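PDB 1RKX: CDP-glucose-4,6-dehydratase from Yersinia pseudotuberculosis, which catalyses the NAD-dependent conversion of CDP-D-glucose to CDP-4-keto-6-deoxy-D-glucose, as an extended short-chain dehydrogenase/reductase. Local coordinates for the interface of chains A and B and the interface of chains A and C. Residues are numbered along the deposited sequence; one frame, centred on the assembly and turned at random. Chains: chain A/B/C, CDP-glucose-4,6-dehydratase.

Contact 1: the interface of chains A and B. Residues chain A 104, 153-156; chain B 170, 174.
B:Ser170 puts its side chain between A:Tyr104 and the backbone turn A:Tyr154 to A:Pro156, where helix 156-175 of chain A begins. The patch is part of the two-fold A-B interface and has its twin with the chains exchanged. The hydrogen bond that crosses runs from B:Ser170 OG, the hydroxyl, to the backbone carbonyl A:Tyr154 O, 2.9 Å away. The hydroxyl is tilted 40° out of the carbonyl plane, off either lone-pair direction. A:Tyr154 is poorly ordered, so fine detail there deserves caution. One turn further along, B:Ser174 OG bends back to its own helix and donates to B:Ser170 O at 2.9 Å; a chi1 of -53° lays this hydroxyl beside its backbone N and against the helix.

Van der Waals contact makes up the rest. B:Ser170 OG lies anti to its own N (chi1 178°), which carries it out from the helix to 3.3 Å from A:Pro156 N. That nitrogen has no hydrogen to give, although the start of the helix may help polarise the hydroxyl. Beside it, A:Pro156 CD packs against the B:Ser174 hydroxyl. The pair of serines thus faces the first turn of a helix that, in this family, carries the YxxxK motif ending at A:Lys161; whether the contact affects catalysis the structure alone does not show. On the other flank, the phenol oxygen A:Tyr104 OH touches the methylene B:Ser170 CB at 3.3 Å.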
# COMPACT_ATOMS: atom_id res chain seq x y z
N TYR A 104 18.82 18.80 -11.79
CA TYR A 104 17.46 18.69 -12.30
C TYR A 104 17.39 19.01 -13.79
O TYR A 104 16.68 18.33 -14.55
CB TYR A 104 16.52 19.62 -11.54
CG TYR A 104 16.03 19.03 -10.23
CD1 TYR A 104 16.50 19.51 -9.01
CD2 TYR A 104 15.11 17.98 -10.23
CE1 TYR A 104 16.05 18.97 -7.81
CE2 TYR A 104 14.66 17.42 -9.03
CZ TYR A 104 15.13 17.92 -7.82
OH TYR A 104 14.69 17.38 -6.64
N GLY A 153 12.84 10.24 -3.77
CA GLY A 153 14.26 10.52 -3.64
C GLY A 153 14.50 11.65 -2.67
O GLY A 153 13.87 12.71 -2.77
N TYR A 154 15.41 11.44 -1.73
CA TYR A 154 15.75 12.43 -0.72
C TYR A 154 16.60 13.57 -1.29
O TYR A 154 16.19 14.74 -1.26
CB TYR A 154 16.51 11.74 0.42
CG TYR A 154 16.77 12.60 1.64
CD1 TYR A 154 15.78 12.79 2.61
CD2 TYR A 154 18.02 13.19 1.84
CE1 TYR A 154 16.03 13.55 3.75
CE2 TYR A 154 18.27 13.96 2.98
CZ TYR A 154 17.28 14.13 3.93
OH TYR A 154 17.54 14.86 5.07
N ASP A 155 17.78 13.22 -1.80
CA ASP A 155 18.71 14.20 -2.37
C ASP A 155 18.29 14.56 -3.79
O ASP A 155 17.53 13.83 -4.42
CB ASP A 155 20.12 13.61 -2.41
CG ASP A 155 20.18 12.35 -3.25
OD1 ASP A 155 19.79 11.28 -2.74
OD2 ASP A 155 20.60 12.44 -4.42
N PRO A 156 18.78 15.70 -4.31
CA PRO A 156 18.44 16.16 -5.66
C PRO A 156 18.70 15.13 -6.75
O PRO A 156 17.90 15.01 -7.69
CB PRO A 156 19.29 17.41 -5.81
CG PRO A 156 19.31 17.96 -4.42
CD PRO A 156 19.58 16.72 -3.61
N SER B 170 12.26 17.17 -2.17
CA SER B 170 13.72 17.08 -2.11
C SER B 170 14.36 18.38 -1.63
O SER B 170 15.28 18.35 -0.83
CB SER B 170 14.31 16.70 -3.47
OG SER B 170 15.73 16.66 -3.40
N SER B 174 16.61 18.49 1.62
CA SER B 174 18.00 18.85 1.42
C SER B 174 18.42 20.23 1.92
O SER B 174 19.50 20.39 2.48
CB SER B 174 18.36 18.74 -0.06
OG SER B 174 18.02 17.47 -0.58

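Contact 2: the interface of chains A and C. Residues chain A 146-148, 306, 308-309, 313; chain C 142-143.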
# COMPACT_ATOMS: atom_id res chain seq x y z
N ARG A 146 9.93 -3.07 -5.48
CA ARG A 146 9.25 -3.68 -6.62
C ARG A 146 8.92 -2.53 -7.59
O ARG A 146 8.75 -1.39 -7.17
CB ARG A 146 8.01 -4.42 -6.10
CG ARG A 146 8.41 -5.32 -4.90
CD ARG A 146 7.41 -6.37 -4.43
NE ARG A 146 6.26 -5.83 -3.73
CZ ARG A 146 5.63 -6.42 -2.71
NH1 ARG A 146 6.04 -7.59 -2.24
NH2 ARG A 146 4.57 -5.84 -2.18
N GLU A 147 8.86 -2.83 -8.88
CA GLU A 147 8.62 -1.79 -9.88
C GLU A 147 7.35 -0.96 -9.76
O GLU A 147 7.28 0.15 -10.28
CB GLU A 147 8.70 -2.38 -11.29
CG GLU A 147 10.11 -2.79 -11.71
CD GLU A 147 10.44 -4.23 -11.36
OE1 GLU A 147 9.71 -4.83 -10.55
OE2 GLU A 147 11.44 -4.75 -11.90
N ASN A 148 6.35 -1.48 -9.05
CA ASN A 148 5.09 -0.76 -8.89
C ASN A 148 5.06 0.16 -7.68
O ASN A 148 4.02 0.74 -7.37
CB ASN A 148 3.93 -1.77 -8.80
CG ASN A 148 3.95 -2.56 -7.50
OD1 ASN A 148 4.96 -2.63 -6.80
ND2 ASN A 148 2.82 -3.19 -7.17
N ASP A 306 14.10 -5.68 -6.01
CA ASP A 306 13.55 -7.01 -6.23
C ASP A 306 13.56 -7.12 -7.76
O ASP A 306 12.90 -6.33 -8.44
CB ASP A 306 12.12 -7.10 -5.72
CG ASP A 306 11.53 -8.49 -5.90
OD1 ASP A 306 11.62 -9.04 -7.01
OD2 ASP A 306 10.96 -9.03 -4.93
N SER A 308 12.49 -9.79 -9.62
CA SER A 308 11.66 -10.92 -10.03
C SER A 308 11.05 -10.68 -11.41
O SER A 308 10.89 -11.61 -12.19
CB SER A 308 10.54 -11.15 -9.02
OG SER A 308 11.05 -11.47 -7.74
N LYS A 309 10.72 -9.43 -11.71
CA LYS A 309 10.11 -9.08 -12.99
C LYS A 309 11.06 -9.36 -14.16
O LYS A 309 10.66 -9.97 -15.15
CB LYS A 309 9.69 -7.61 -12.98
CG LYS A 309 8.86 -7.16 -14.17
CD LYS A 309 8.56 -5.68 -14.05
CE LYS A 309 7.75 -5.14 -15.19
NZ LYS A 309 7.38 -3.72 -14.91
N GLN A 313 9.80 -12.18 -16.64
CA GLN A 313 9.36 -11.70 -17.95
C GLN A 313 10.41 -11.56 -19.04
O GLN A 313 10.08 -11.63 -20.23
CB GLN A 313 8.62 -10.38 -17.78
CG GLN A 313 7.35 -10.50 -16.96
CD GLN A 313 6.70 -9.16 -16.67
OE1 GLN A 313 6.40 -8.39 -17.59
NE2 GLN A 313 6.47 -8.88 -15.40
N ILE C 142 4.23 -11.80 -9.04
CA ILE C 142 5.55 -12.40 -9.07
C ILE C 142 6.46 -12.13 -7.87
O ILE C 142 7.54 -12.71 -7.78
CB ILE C 142 6.31 -11.95 -10.35
CG1 ILE C 142 6.49 -10.43 -10.33
CG2 ILE C 142 5.53 -12.36 -11.61
CD1 ILE C 142 7.26 -9.88 -11.52
N TRP C 143 6.03 -11.27 -6.95
CA TRP C 143 6.87 -10.92 -5.81
C TRP C 143 6.68 -11.71 -4.51
O TRP C 143 5.58 -12.16 -4.20
CB TRP C 143 6.70 -9.43 -5.52
CG TRP C 143 7.16 -8.56 -6.66
CD1 TRP C 143 8.42 -8.49 -7.17
CD2 TRP C 143 6.36 -7.64 -7.42
NE1 TRP C 143 8.47 -7.57 -8.20
CE2 TRP C 143 7.22 -7.04 -8.37
CE3 TRP C 143 5.01 -7.27 -7.38
CZ2 TRP C 143 6.76 -6.08 -9.28
CZ3 TRP C 143 4.56 -6.30 -8.29
CH2 TRP C 143 5.44 -5.72 -9.22
O HOH W 1 10.73 -7.17 -9.77
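Residues C:Ile142 and C:Trp143, in a loop of chain C, push into chain A between the same loop of that chain (146-148) and the start of helix 308-314, with A:Asp306 just ahead of it. This A-C interface may help build the deposited tetramer. A:Arg146 lies over one indole face of C:Trp143, its CB 3.8 Å from the six-membered ring's centroid and its CD 3.5 Å from that of the five-membered ring. C:Ile142 CG1, set between its backbone N and carbonyl carbon (chi1 62°), backs the opposite face. A:Asn148 slides past the far end, ND2 3.7 Å from C:Trp143 CZ3.

At the indole edge, C:Trp143 NE1 and water 1 bond at 2.8 Å, nearly straight (171° at H), with the water in the ring plane. A:Glu147 OE1, A:Asp306 O and A:Lys309 N also hold the water. A:Asp306 turns its carboxylate almost square to the ring and sets OD1 at the edge, 3.3 Å from C:Trp143 CD1; A:Ser308 OG and N both donate to that oxygen. C:Ile142 CD1 rests on A:Lys309 CA. By two-fold symmetry, each long loop ahead of helix 156-175 both inserts a tryptophan and helps receive one.

Contact 3: the interface of chains A and B. Residues chain A 112-113, 116, 119, 171; chain B 100-101, 104.
B:Val101 fills the apolar centre, its two methyls splitting the work against helix 100-121 of chain A. CG1, anti to the backbone N (chi1 -178°), meets the ring edge of A:Tyr113 in plane, 3.6 Å from CE2. CG2 lies between A:Glu116 CG, 3.5 Å away, and A:Val112 CG1. Beside this core, A:Val112 CG2 rests on the ring of B:Tyr104, whose CE1 passes A:Tyr171 CE1 at 3.9 Å as the two tyrosines run in opposite directions. The patch belongs to the larger A-B interface, which, as is usual in this family, is built from helices 100-121 and 156-175 of both chains.

Towards the rim, B:Pro100 turns its ring across A:Tyr171 and A:Glu116; its CG is 3.5 Å from A:Tyr171 OH. Against that proline lies a polar cluster of chain A. A:Arg119 grips the A:Glu116 carboxylate side-on, NE to OE1 and NH2 to OE2, the second a salt bridge of 2.7 Å. These bonds within chain A hold the glutamate bent at chi2 (68°), its aliphatic stem turned to B:Val101. A:Tyr171 OH donates to A:Glu116 OE1 at 2.6 Å from the face of the carboxylate opposite A:Arg119 NE.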
# COMPACT_ATOMS: atom_id res chain seq x y z
N VAL A 112 13.50 14.90 -20.88
CA VAL A 112 12.39 15.49 -21.63
C VAL A 112 12.83 15.81 -23.07
O VAL A 112 12.14 15.45 -24.03
CB VAL A 112 11.88 16.80 -20.96
CG1 VAL A 112 10.93 17.53 -21.90
CG2 VAL A 112 11.17 16.47 -19.65
N TYR A 113 13.98 16.46 -23.22
CA TYR A 113 14.49 16.82 -24.55
C TYR A 113 14.75 15.58 -25.42
O TYR A 113 14.51 15.59 -26.63
CB TYR A 113 15.77 17.63 -24.43
CG TYR A 113 15.59 18.98 -23.76
CD1 TYR A 113 16.65 19.58 -23.07
CD2 TYR A 113 14.37 19.66 -23.80
CE1 TYR A 113 16.50 20.80 -22.44
CE2 TYR A 113 14.21 20.91 -23.18
CZ TYR A 113 15.29 21.47 -22.50
OH TYR A 113 15.17 22.69 -21.86
N GLU A 116 11.35 14.13 -26.46
CA GLU A 116 10.72 15.04 -27.41
C GLU A 116 11.36 14.86 -28.79
O GLU A 116 10.67 14.85 -29.81
CB GLU A 116 10.90 16.49 -26.95
CG GLU A 116 10.18 17.53 -27.81
CD GLU A 116 8.66 17.44 -27.72
OE1 GLU A 116 8.12 16.65 -26.91
OE2 GLU A 116 7.99 18.18 -28.48
N ARG A 119 10.13 11.70 -30.29
CA ARG A 119 8.74 11.89 -30.68
C ARG A 119 8.62 12.51 -32.07
O ARG A 119 7.83 12.06 -32.90
CB ARG A 119 8.06 12.80 -29.64
CG ARG A 119 6.58 13.04 -29.86
CD ARG A 119 5.94 13.63 -28.61
NE ARG A 119 6.09 15.08 -28.48
CZ ARG A 119 5.25 15.97 -29.01
NH1 ARG A 119 4.20 15.55 -29.71
NH2 ARG A 119 5.43 17.27 -28.82
N TYR A 171 5.33 10.68 -21.01
CA TYR A 171 5.61 10.73 -22.44
C TYR A 171 5.09 9.46 -23.11
O TYR A 171 4.51 9.52 -24.20
CB TYR A 171 7.11 10.89 -22.71
CG TYR A 171 7.49 12.30 -23.13
CD1 TYR A 171 7.60 13.32 -22.18
CD2 TYR A 171 7.68 12.62 -24.47
CE1 TYR A 171 7.89 14.63 -22.57
CE2 TYR A 171 7.97 13.93 -24.87
CZ TYR A 171 8.08 14.93 -23.91
OH TYR A 171 8.34 16.22 -24.31
N PRO B 100 4.40 19.76 -24.52
CA PRO B 100 4.89 19.08 -23.32
C PRO B 100 6.17 19.68 -22.72
O PRO B 100 6.27 19.87 -21.50
CB PRO B 100 5.08 17.64 -23.81
CG PRO B 100 5.42 17.81 -25.27
CD PRO B 100 4.42 18.87 -25.69
N VAL B 101 7.13 20.02 -23.56
CA VAL B 101 8.39 20.57 -23.10
C VAL B 101 8.18 21.86 -22.30
O VAL B 101 8.72 22.01 -21.19
CB VAL B 101 9.35 20.83 -24.29
CG1 VAL B 101 10.69 21.37 -23.78
CG2 VAL B 101 9.56 19.52 -25.06
N TYR B 104 6.72 21.11 -18.84
CA TYR B 104 7.71 20.63 -17.89
C TYR B 104 8.68 21.73 -17.47
O TYR B 104 9.01 21.86 -16.30
CB TYR B 104 8.49 19.44 -18.45
CG TYR B 104 7.76 18.12 -18.30
CD1 TYR B 104 7.21 17.47 -19.41
CD2 TYR B 104 7.62 17.51 -17.05
CE1 TYR B 104 6.54 16.25 -19.28
CE2 TYR B 104 6.95 16.29 -16.90
CZ TYR B 104 6.41 15.67 -18.02
OH TYR B 104 5.75 14.46 -17.88

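Contacts 1 and 3 are two patches of the A-B interface, their C-alpha centres about 22 Å apart, and both draw on helices 100-121 and 156-175. A:Tyr104 serves in contact 1 and B:Tyr104 in contact 3. Contact 2, about 25 Å from contact 1 and 28 Å from contact 3 (between C-alpha centres), joins chain A to chain C instead. The loop used there runs on to the residues of contact 1 at the start of helix 156-175, so one segment connects both interfaces. Chain A thus bridges two partners in the deposited tetramer, which is plausibly the working assembly.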